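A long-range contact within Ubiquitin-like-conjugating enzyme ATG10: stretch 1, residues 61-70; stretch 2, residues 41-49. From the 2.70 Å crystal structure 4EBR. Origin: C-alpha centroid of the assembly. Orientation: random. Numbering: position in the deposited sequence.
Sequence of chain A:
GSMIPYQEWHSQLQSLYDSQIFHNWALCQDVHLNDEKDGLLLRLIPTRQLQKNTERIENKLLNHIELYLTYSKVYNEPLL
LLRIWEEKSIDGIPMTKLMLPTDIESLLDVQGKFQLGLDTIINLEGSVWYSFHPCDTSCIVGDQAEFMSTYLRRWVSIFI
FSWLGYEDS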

ATOM      1  N   LEU A  61      32.631   1.444  -2.908  1.00 89.51           N
ATOM      2  CA  LEU A  61      31.314   0.808  -2.806  1.00 86.96           C
ATOM      3  C   LEU A  61      30.242   1.847  -2.534  1.00 83.79           C
ATOM      4  O   LEU A  61      30.134   2.355  -1.422  1.00 82.98           O
ATOM      5  CB  LEU A  61      31.298  -0.252  -1.701  1.00 87.53           C
ATOM      6  CG  LEU A  61      32.354  -1.354  -1.841  1.00 88.29           C
ATOM      7  CD1 LEU A  61      32.312  -2.316  -0.643  1.00 88.32           C
ATOM      8  CD2 LEU A  61      32.177  -2.091  -3.174  1.00 84.33           C
ATOM      9  N   LEU A  62      29.432   2.127  -3.549  1.00 81.79           N
ATOM     10  CA  LEU A  62      28.456   3.213  -3.490  1.00 83.05           C
ATOM     11  C   LEU A  62      27.022   2.714  -3.679  1.00 76.43           C
ATOM     12  O   LEU A  62      26.793   1.586  -4.102  1.00 77.47           O
ATOM     13  CB  LEU A  62      28.788   4.276  -4.552  1.00 87.74           C
ATOM     14  CG  LEU A  62      30.121   5.016  -4.363  1.00 93.82           C
ATOM     15  CD1 LEU A  62      30.265   6.100  -5.408  1.00 96.95           C
ATOM     16  CD2 LEU A  62      30.255   5.613  -2.957  1.00 94.80           C
ATOM     17  N   ASN A  63      26.044   3.538  -3.344  1.00 71.78           N
ATOM     18  CA  ASN A  63      24.685   3.150  -3.656  1.00 69.71           C
ATOM     19  C   ASN A  63      24.201   3.777  -4.971  1.00 72.30           C
ATOM     20  O   ASN A  63      24.876   4.634  -5.545  1.00 74.42           O
ATOM     21  CB  ASN A  63      23.757   3.544  -2.499  1.00 67.69           C
ATOM     22  CG  ASN A  63      24.043   2.760  -1.230  1.00 69.12           C
ATOM     23  OD1 ASN A  63      24.549   1.637  -1.280  1.00 73.84           O
ATOM     24  ND2 ASN A  63      23.717   3.345  -0.085  1.00 65.88           N
ATOM     25  N   HIS A  64      23.030   3.351  -5.445  1.00 69.59           N
ATOM     26  CA  HIS A  64      22.308   4.077  -6.487  1.00 67.66           C
ATOM     27  C   HIS A  64      20.849   3.969  -6.138  1.00 63.09           C
ATOM     28  O   HIS A  64      20.330   2.871  -5.971  1.00 63.29           O
ATOM     29  CB  HIS A  64      22.587   3.510  -7.870  1.00 70.40           C
ATOM     30  CG  HIS A  64      24.043   3.345  -8.147  1.00 79.51           C
ATOM     31  ND1 HIS A  64      24.800   2.346  -7.569  1.00 80.86           N
ATOM     32  CD2 HIS A  64      24.898   4.079  -8.895  1.00 85.96           C
ATOM     33  CE1 HIS A  64      26.052   2.457  -7.971  1.00 83.56           C
ATOM     34  NE2 HIS A  64      26.139   3.498  -8.779  1.00 87.35           N
ATOM     35  N   ILE A  65      20.193   5.117  -6.031  1.00 58.18           N
ATOM     36  CA  ILE A  65      18.832   5.182  -5.538  1.00 50.34           C
ATOM     37  C   ILE A  65      17.929   5.444  -6.716  1.00 47.66           C
ATOM     38  O   ILE A  65      18.260   6.249  -7.590  1.00 47.71           O
ATOM     39  CB  ILE A  65      18.691   6.312  -4.474  1.00 50.73           C
ATOM     40  CG1 ILE A  65      19.525   5.961  -3.246  1.00 52.71           C
ATOM     41  CG2 ILE A  65      17.263   6.510  -4.043  1.00 39.42           C
ATOM     42  CD1 ILE A  65      19.494   6.995  -2.163  1.00 53.47           C
ATOM     43  N   GLU A  66      16.801   4.754  -6.760  1.00 38.48           N
ATOM     44  CA  GLU A  66      15.844   5.019  -7.801  1.00 41.81           C
ATOM     45  C   GLU A  66      14.514   5.402  -7.184  1.00 42.48           C
ATOM     46  O   GLU A  66      14.038   4.727  -6.270  1.00 44.85           O
ATOM     47  CB  GLU A  66      15.705   3.804  -8.721  1.00 40.54           C
ATOM     48  CG  GLU A  66      17.016   3.436  -9.390  1.00 45.49           C
ATOM     49  CD  GLU A  66      16.897   2.339 -10.451  1.00 53.51           C
ATOM     50  OE1 GLU A  66      17.762   2.304 -11.367  1.00 57.78           O
ATOM     51  OE2 GLU A  66      15.961   1.508 -10.370  1.00 54.22           O
ATOM     52  N   LEU A  67      13.920   6.488  -7.672  1.00 40.78           N
ATOM     53  CA  LEU A  67      12.613   6.914  -7.184  1.00 40.01           C
ATOM     54  C   LEU A  67      11.604   6.875  -8.303  1.00 40.69           C
ATOM     55  O   LEU A  67      11.817   7.502  -9.346  1.00 42.88           O
ATOM     56  CB  LEU A  67      12.665   8.344  -6.669  1.00 39.47           C
ATOM     57  CG  LEU A  67      13.714   8.711  -5.630  1.00 42.02           C
ATOM     58  CD1 LEU A  67      13.445  10.143  -5.197  1.00 46.40           C
ATOM     59  CD2 LEU A  67      13.666   7.769  -4.449  1.00 39.63           C
ATOM     60  N   TYR A  68      10.506   6.151  -8.100  1.00 36.01           N
ATOM     61  CA  TYR A  68       9.428   6.195  -9.071  1.00 37.94           C
ATOM     62  C   TYR A  68       8.234   6.933  -8.463  1.00 40.64           C
ATOM     63  O   TYR A  68       7.649   6.480  -7.477  1.00 39.06           O
ATOM     64  CB  TYR A  68       9.054   4.784  -9.508  1.00 40.76           C
ATOM     65  CG  TYR A  68       8.218   4.702 -10.771  1.00 44.54           C
ATOM     66  CD1 TYR A  68       8.262   5.698 -11.735  1.00 48.35           C
ATOM     67  CD2 TYR A  68       7.387   3.626 -10.997  1.00 45.53           C
ATOM     68  CE1 TYR A  68       7.491   5.615 -12.891  1.00 49.99           C
ATOM     69  CE2 TYR A  68       6.621   3.533 -12.147  1.00 48.72           C
ATOM     70  CZ  TYR A  68       6.675   4.527 -13.085  1.00 51.38           C
ATOM     71  OH  TYR A  68       5.907   4.411 -14.220  1.00 56.05           O
ATOM     72  N   LEU A  69       7.894   8.085  -9.036  1.00 44.18           N
ATOM     73  CA  LEU A  69       6.762   8.887  -8.567  1.00 44.41           C
ATOM     74  C   LEU A  69       5.549   8.477  -9.361  1.00 46.88           C
ATOM     75  O   LEU A  69       5.512   8.644 -10.576  1.00 52.17           O
ATOM     76  CB  LEU A  69       7.012  10.374  -8.803  1.00 43.60           C
ATOM     77  CG  LEU A  69       8.045  11.085  -7.934  1.00 42.69           C
ATOM     78  CD1 LEU A  69       9.458  10.651  -8.261  1.00 41.78           C
ATOM     79  CD2 LEU A  69       7.898  12.582  -8.107  1.00 42.31           C
ATOM     80  N   THR A  70       4.558   7.918  -8.693  1.00 44.45           N
ATOM     81  CA  THR A  70       3.382   7.444  -9.392  1.00 46.70           C
ATOM     82  C   THR A  70       2.133   7.907  -8.681  1.00 44.10           C
ATOM     83  O   THR A  70       2.184   8.512  -7.608  1.00 43.33           O
ATOM     84  CB  THR A  70       3.332   5.918  -9.419  1.00 54.70           C
ATOM     85  OG1 THR A  70       3.158   5.439  -8.086  1.00 57.47           O
ATOM     86  CG2 THR A  70       4.626   5.357  -9.942  1.00 59.64           C
TER
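Stretch 2 (41-49) LLRLIPTRQ

Leu42 and Leu67 form the apolar centre of this contact. They are a hydrogen-bonded pair of an antiparallel sheet, their side chains lie on the same face, and CB of Leu42 is 4.1 Å from CB of Leu67. Leu69 adds to this patch, its CD1 4.2 Å from CD1 of Leu42, and further along Ile65 CG2 meets Leu44 CD1 at 4.1 Å. All five side chains are buried, where branched aliphatic groups fill space without leaving a polar group unpaired.

The backbone sets this alignment. Strand 41-44 runs against strand 63-70 in extended conformation, with 164° between their N-to-C directions and a closest approach of 4.7 Å between axes. Leu42 N donates to Leu67 O at 2.7 Å, and Leu67 N returns the bond to Leu42 O at 2.8 Å, both nearly straight; Leu44 N reaches Ile65 O at 3.0 Å.

Beyond Leu44 the register shifts by one residue. Ile45 points away from stretch 1, and Pro46, which has no amide hydrogen to donate, packs its ring against Leu62, with CB 3.6 Å from Leu62 CD1. Pairing resumes as a single bridge: Asn63 N donates to Thr47 O at 2.8 Å, and Thr47 N to Asn63 O at 3.3 Å.

The opposite face of the central pair is more mixed. Tyr68 CD1 lies 4.3 Å from Leu41 CB, while the neighbouring pair is charged: Arg43 NE donates to Glu66 OE1 at 3.2 Å in a salt bridge. Long, flexible side chains suit this place, because their ends can approach each other although both CB atoms point out of the sheet. At the other polar edge, Asn63 ND2 donates to a water at 2.8 Å; that water in turn makes weak hydrogen bonds to Thr47 O and Gln49 N, so the amide side chain extends the bridge through solvent.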

ATOM      1  N   LEU A  41      10.457   8.652 -13.321  1.00 50.01           N
ATOM      2  CA  LEU A  41      11.555   7.896 -12.752  1.00 48.53           C
ATOM      3  C   LEU A  41      12.759   8.804 -12.514  1.00 51.90           C
ATOM      4  O   LEU A  41      13.231   9.500 -13.421  1.00 56.17           O
ATOM      5  CB  LEU A  41      11.951   6.737 -13.653  1.00 45.83           C
ATOM      6  CG  LEU A  41      13.179   6.030 -13.083  1.00 47.14           C
ATOM      7  CD1 LEU A  41      12.861   5.406 -11.734  1.00 45.42           C
ATOM      8  CD2 LEU A  41      13.716   4.986 -14.055  1.00 50.52           C
ATOM      9  N   LEU A  42      13.244   8.801 -11.283  1.00 47.45           N
ATOM     10  CA  LEU A  42      14.427   9.555 -10.942  1.00 48.48           C
ATOM     11  C   LEU A  42      15.540   8.593 -10.590  1.00 49.93           C
ATOM     12  O   LEU A  42      15.409   7.771  -9.677  1.00 51.60           O
ATOM     13  CB  LEU A  42      14.145  10.499  -9.768  1.00 46.99           C
ATOM     14  CG  LEU A  42      13.184  11.633 -10.131  1.00 51.16           C
ATOM     15  CD1 LEU A  42      13.036  12.651  -9.014  1.00 51.39           C
ATOM     16  CD2 LEU A  42      13.659  12.318 -11.392  1.00 55.58           C
ATOM     17  N   ARG A  43      16.638   8.673 -11.325  1.00 51.89           N
ATOM     18  CA  ARG A  43      17.825   7.940 -10.926  1.00 53.90           C
ATOM     19  C   ARG A  43      18.761   8.937 -10.293  1.00 60.56           C
ATOM     20  O   ARG A  43      18.972  10.022 -10.829  1.00 65.76           O
ATOM     21  CB  ARG A  43      18.483   7.239 -12.113  1.00 52.04           C
ATOM     22  CG  ARG A  43      17.622   6.149 -12.716  1.00 50.74           C
ATOM     23  CD  ARG A  43      18.434   5.191 -13.557  1.00 54.65           C
ATOM     24  NE  ARG A  43      17.625   4.071 -14.036  1.00 56.16           N
ATOM     25  CZ  ARG A  43      16.907   4.083 -15.162  1.00 61.71           C
ATOM     26  NH1 ARG A  43      16.883   5.166 -15.948  1.00 63.98           N
ATOM     27  NH2 ARG A  43      16.209   3.004 -15.504  1.00 62.27           N
ATOM     28  N   LEU A  44      19.304   8.581  -9.140  1.00 62.63           N
ATOM     29  CA  LEU A  44      20.152   9.508  -8.413  1.00 68.34           C
ATOM     30  C   LEU A  44      21.622   9.164  -8.529  1.00 76.09           C
ATOM     31  O   LEU A  44      21.996   8.009  -8.691  1.00 78.07           O
ATOM     32  CB  LEU A  44      19.755   9.572  -6.949  1.00 66.04           C
ATOM     33  CG  LEU A  44      18.359  10.132  -6.702  1.00 66.41           C
ATOM     34  CD1 LEU A  44      18.143  10.303  -5.214  1.00 67.67           C
ATOM     35  CD2 LEU A  44      18.147  11.446  -7.437  1.00 66.10           C
ATOM     36  N   ILE A  45      22.452  10.198  -8.418  1.00 81.98           N
ATOM     37  CA  ILE A  45      23.900  10.063  -8.500  1.00 86.00           C
ATOM     38  C   ILE A  45      24.450   9.234  -7.346  1.00 87.60           C
ATOM     39  O   ILE A  45      23.948   9.296  -6.223  1.00 85.86           O
ATOM     40  CB  ILE A  45      24.595  11.437  -8.505  1.00 88.51           C
ATOM     41  CG1 ILE A  45      24.284  12.197  -7.214  1.00 92.78           C
ATOM     42  CG2 ILE A  45      24.167  12.246  -9.721  1.00 89.25           C
ATOM     43  CD1 ILE A  45      25.096  13.463  -7.039  1.00 99.01           C
ATOM     44  N   PRO A  46      25.481   8.451  -7.639  1.00 92.62           N
ATOM     45  CA  PRO A  46      26.069   7.523  -6.665  1.00 94.40           C
ATOM     46  C   PRO A  46      26.247   8.173  -5.290  1.00 98.83           C
ATOM     47  O   PRO A  46      26.734   9.296  -5.194  1.00103.10           O
ATOM     48  CB  PRO A  46      27.424   7.169  -7.296  1.00 93.85           C
ATOM     49  CG  PRO A  46      27.158   7.227  -8.751  1.00 93.94           C
ATOM     50  CD  PRO A  46      26.201   8.405  -8.928  1.00 95.96           C
ATOM     51  N   THR A  47      25.780   7.509  -4.245  1.00 99.17           N
ATOM     52  CA  THR A  47      25.935   8.068  -2.918  1.00102.22           C
ATOM     53  C   THR A  47      26.034   6.988  -1.865  1.00104.62           C
ATOM     54  O   THR A  47      25.496   5.892  -2.025  1.00106.71           O
ATOM     55  CB  THR A  47      24.767   9.007  -2.564  1.00 70.10           C
ATOM     56  OG1 THR A  47      23.525   8.310  -2.722  1.00 68.54           O
ATOM     57  CG2 THR A  47      24.775  10.232  -3.464  1.00 71.01           C
ATOM     58  N   ARG A  48      26.707   7.315  -0.773  1.00106.54           N
ATOM     59  CA  ARG A  48      26.620   6.494   0.443  1.00108.70           C
ATOM     60  C   ARG A  48      26.424   7.413   1.650  1.00113.06           C
ATOM     61  O   ARG A  48      27.310   8.208   1.964  1.00116.94           O
ATOM     62  CB  ARG A  48      27.829   5.555   0.581  1.00111.37           C
ATOM     63  CG  ARG A  48      28.222   5.157   2.015  1.00114.77           C
ATOM     64  CD  ARG A  48      27.159   4.382   2.808  1.00111.76           C
ATOM     65  NE  ARG A  48      27.689   3.988   4.119  1.00112.83           N
ATOM     66  CZ  ARG A  48      26.958   3.782   5.211  1.00111.17           C
ATOM     67  NH1 ARG A  48      27.551   3.424   6.346  1.00111.79           N
ATOM     68  NH2 ARG A  48      25.638   3.942   5.175  1.00109.44           N
ATOM     69  N   GLN A  49      25.261   7.301   2.305  1.00113.81           N
ATOM     70  CA  GLN A  49      24.797   8.287   3.299  1.00118.74           C
ATOM     71  C   GLN A  49      24.520   9.656   2.656  1.00121.09           C
ATOM     72  O   GLN A  49      24.201  10.623   3.358  1.00123.83           O
ATOM     73  CB  GLN A  49      25.750   8.432   4.490  1.00124.05           C
ATOM     74  CG  GLN A  49      25.908   7.191   5.340  1.00124.08           C
ATOM     75  CD  GLN A  49      27.131   7.285   6.228  1.00128.00           C
ATOM     76  OE1 GLN A  49      27.818   8.304   6.236  1.00130.28           O
ATOM     77  NE2 GLN A  49      27.415   6.222   6.971  1.00128.93           N
TER
HETATM   78  O   HOH W   1      23.246   6.133   0.094  1.00 52.29           O